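PDB 2D4E: 5-carboxymethyl-2-hydroxymuconate semialdehyde dehydrogenase from Thermus thermophilus, which probably catalyses the NAD-dependent oxidation of 5-carboxymethyl-2-hydroxymuconate semialdehyde to the corresponding acid, as a member of the aldehyde dehydrogenase family. Local coordinates for residues Val108-Asp113 with Trp172-Met177. Numbering follows the deposited sequence.
Sequences VMECLD and WNAPLM. With NA (sodium ion), chain I; NAD (nicotinamide-adenine-dinucleotide), chain K.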
# COMPACT_ATOMS: atom_id res chain seq x y z
N VAL C 108 6.42 -2.04 40.57
CA VAL C 108 5.97 -2.23 41.94
C VAL C 108 4.62 -1.58 42.18
O VAL C 108 3.72 -2.17 42.78
CB VAL C 108 6.99 -1.65 42.95
CG1 VAL C 108 6.43 -1.73 44.36
CG2 VAL C 108 8.31 -2.42 42.86
N MET C 109 4.47 -0.35 41.70
CA MET C 109 3.23 0.38 41.88
C MET C 109 2.03 -0.38 41.31
O MET C 109 1.04 -0.63 42.01
CB MET C 109 3.34 1.75 41.20
CG MET C 109 2.17 2.66 41.46
SD MET C 109 2.46 4.29 40.76
CE MET C 109 3.82 4.84 41.78
N GLU C 110 2.12 -0.77 40.04
CA GLU C 110 1.03 -1.48 39.41
C GLU C 110 0.82 -2.87 40.03
O GLU C 110 -0.31 -3.36 40.10
CB GLU C 110 1.28 -1.60 37.90
CG GLU C 110 0.23 -2.41 37.16
CD GLU C 110 0.16 -2.08 35.68
OE1 GLU C 110 -0.33 -2.92 34.91
OE2 GLU C 110 0.59 -0.97 35.30
N CYS C 111 1.90 -3.48 40.48
CA CYS C 111 1.82 -4.79 41.11
C CYS C 111 0.98 -4.68 42.39
O CYS C 111 0.03 -5.43 42.59
CB CYS C 111 3.22 -5.30 41.43
SG CYS C 111 3.24 -6.83 42.38
N LEU C 112 1.35 -3.73 43.24
CA LEU C 112 0.64 -3.51 44.50
C LEU C 112 -0.83 -3.15 44.29
O LEU C 112 -1.70 -3.62 45.02
CB LEU C 112 1.30 -2.38 45.28
CG LEU C 112 2.71 -2.58 45.83
CD1 LEU C 112 3.15 -1.32 46.57
CD2 LEU C 112 2.74 -3.78 46.77
N ASP C 113 -1.07 -2.32 43.29
CA ASP C 113 -2.40 -1.81 42.96
C ASP C 113 -3.33 -2.78 42.23
O ASP C 113 -4.53 -2.82 42.52
CB ASP C 113 -2.22 -0.53 42.12
CG ASP C 113 -3.39 0.44 42.22
OD1 ASP C 113 -4.30 0.23 43.05
OD2 ASP C 113 -3.40 1.43 41.45
N TRP C 172 -8.94 -1.79 34.59
CA TRP C 172 -8.10 -1.97 35.78
C TRP C 172 -7.05 -3.07 35.79
O TRP C 172 -6.17 -3.06 36.65
CB TRP C 172 -9.00 -2.18 37.02
CG TRP C 172 -10.02 -3.29 36.88
CD1 TRP C 172 -11.36 -3.15 36.69
CD2 TRP C 172 -9.76 -4.70 36.88
NE1 TRP C 172 -11.96 -4.38 36.58
CE2 TRP C 172 -11.01 -5.35 36.69
CE3 TRP C 172 -8.61 -5.49 37.02
CZ2 TRP C 172 -11.13 -6.75 36.64
CZ3 TRP C 172 -8.73 -6.88 36.98
CH2 TRP C 172 -9.98 -7.49 36.79
N ASN C 173 -7.09 -4.00 34.85
CA ASN C 173 -6.14 -5.11 34.88
C ASN C 173 -4.69 -4.80 34.49
O ASN C 173 -3.77 -5.29 35.15
CB ASN C 173 -6.68 -6.30 34.06
CG ASN C 173 -6.64 -6.06 32.57
OD1 ASN C 173 -6.96 -4.96 32.09
ND2 ASN C 173 -6.27 -7.09 31.82
N ALA C 174 -4.49 -3.99 33.46
CA ALA C 174 -3.13 -3.64 33.02
C ALA C 174 -3.04 -2.15 32.69
O ALA C 174 -2.87 -1.77 31.53
CB ALA C 174 -2.75 -4.48 31.80
N PRO C 175 -3.13 -1.29 33.72
CA PRO C 175 -3.08 0.17 33.64
C PRO C 175 -2.04 0.80 32.72
O PRO C 175 -2.38 1.54 31.80
CB PRO C 175 -2.88 0.59 35.10
CG PRO C 175 -3.62 -0.46 35.83
CD PRO C 175 -3.19 -1.72 35.13
N LEU C 176 -0.76 0.51 32.97
CA LEU C 176 0.30 1.09 32.16
C LEU C 176 0.30 0.62 30.70
O LEU C 176 0.31 1.44 29.78
CB LEU C 176 1.67 0.79 32.77
CG LEU C 176 2.82 1.53 32.09
CD1 LEU C 176 2.68 3.03 32.35
CD2 LEU C 176 4.15 1.03 32.62
N MET C 177 0.29 -0.69 30.49
CA MET C 177 0.31 -1.24 29.14
C MET C 177 -0.89 -0.84 28.28
O MET C 177 -0.72 -0.43 27.13
CB MET C 177 0.40 -2.77 29.20
CG MET C 177 0.26 -3.49 27.87
SD MET C 177 1.50 -3.02 26.66
CE MET C 177 0.47 -2.80 25.20
NA NA I . -6.05 -1.40 43.61
PA NAD K . -15.15 -1.34 32.67
O1A NAD K . -16.20 -1.12 33.66
O2A NAD K . -15.66 -1.26 31.29
O5B NAD K . -13.92 -0.30 32.76
C5B NAD K . -13.25 0.34 31.62
C4B NAD K . -13.29 1.84 31.84
O4B NAD K . -14.68 2.19 31.65
C3B NAD K . -12.96 2.30 33.28
O3B NAD K . -11.91 3.29 33.27
C2B NAD K . -14.32 2.83 33.78
O2B NAD K . -14.19 3.90 34.75
C1B NAD K . -14.98 3.24 32.49
N9A NAD K . -16.43 3.32 32.60
C8A NAD K . -17.30 2.47 33.27
N7A NAD K . -18.60 2.85 33.17
C5A NAD K . -18.52 4.00 32.39
C6A NAD K . -19.55 4.91 31.91
N6A NAD K . -20.85 4.75 32.17
N1A NAD K . -19.11 5.98 31.14
C2A NAD K . -17.76 6.14 30.87
N3A NAD K . -16.76 5.37 31.26
C4A NAD K . -17.19 4.31 32.02
O3 NAD K . -14.54 -2.70 32.97
PN NAD K . -13.14 -3.32 33.39
O1N NAD K . -13.42 -4.14 34.59
O2N NAD K . -12.16 -2.23 33.56
O5D NAD K . -13.05 -4.21 32.13
C5D NAD K . -12.32 -5.40 31.96
C4D NAD K . -12.80 -5.67 30.57
O4D NAD K . -11.98 -5.02 29.57
C3D NAD K . -12.99 -7.13 30.17
O3D NAD K . -14.29 -7.38 29.59
C2D NAD K . -11.82 -7.33 29.22
O2D NAD K . -12.09 -8.40 28.30
C1D NAD K . -11.71 -5.96 28.58
N1N NAD K . -10.39 -5.71 27.97
C2N NAD K . -10.42 -5.75 26.58
C3N NAD K . -9.22 -5.53 25.94
C7N NAD K . -9.11 -5.57 24.42
O7N NAD K . -8.02 -5.37 23.91
N7N NAD K . -10.19 -5.84 23.67
C4N NAD K . -7.98 -5.28 26.68
C5N NAD K . -8.10 -5.26 28.10
C6N NAD K . -9.25 -5.47 28.81
O HOH W 1 0.65 -2.82 32.52
O HOH W 2 -1.11 -5.37 35.92
O HOH W 3 -8.19 -2.63 43.77
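Glu-110, buried, on helix 103-114, carries nearly all of its own segment's share of the contact by inserting its carboxylate at the start of helix 175-188, where Ala-174 holds the N-cap position. Its CG lies anti to the backbone N (chi1 176°) and the chain beyond stays extended, which carries the carboxylate across to the other segment. There OE2 of Glu-110 accepts a hydrogen bond from Leu-176 N at 3.1 Å; an N-H...O angle of 159° makes it fairly straight, and the donor comes from the syn side, 29° out of the carboxylate plane. OE1 works through two waters, one leading to the helix and one to the turn before it. One, 2.6 Å from Glu-110 OE1, donates to it and accepts from Met-177 N; the second donates both to OE1 and to Asn-173 O. The Pro-175 ring lies against the same carboxylate, with its CD 3.1 Å from Glu-110 OE1, and proline has no N-H to offer. Thr-204 of helix 203-214 touches both Glu-110 and Leu-176. An alanine in place of Glu-110 would probably leave Leu-176 N without its acceptor and the two waters without the oxygen that joins them. One turn on, Asp-113 turns to a sodium ion, bound by its O at 2.4 Å and its OD1 at 2.5 Å, with Ser-46, Leu-47 and Trp-200 completing the protein ligands. Beyond this helix start, Trp-172 N makes a weak hydrogen bond to NAD O2N, and Asn-173 ND2 bonds to Glu-303 O. The chemistry therefore implies that a side chain from a helix far away in sequence serves the first turn of helix 175-188: its carboxylate supplies the acceptors for two N-terminal amides, one directly and one through water, and the helix's positive end is likely to stabilise its negative charge, just after the turn that meets the cofactor's pyrophosphate.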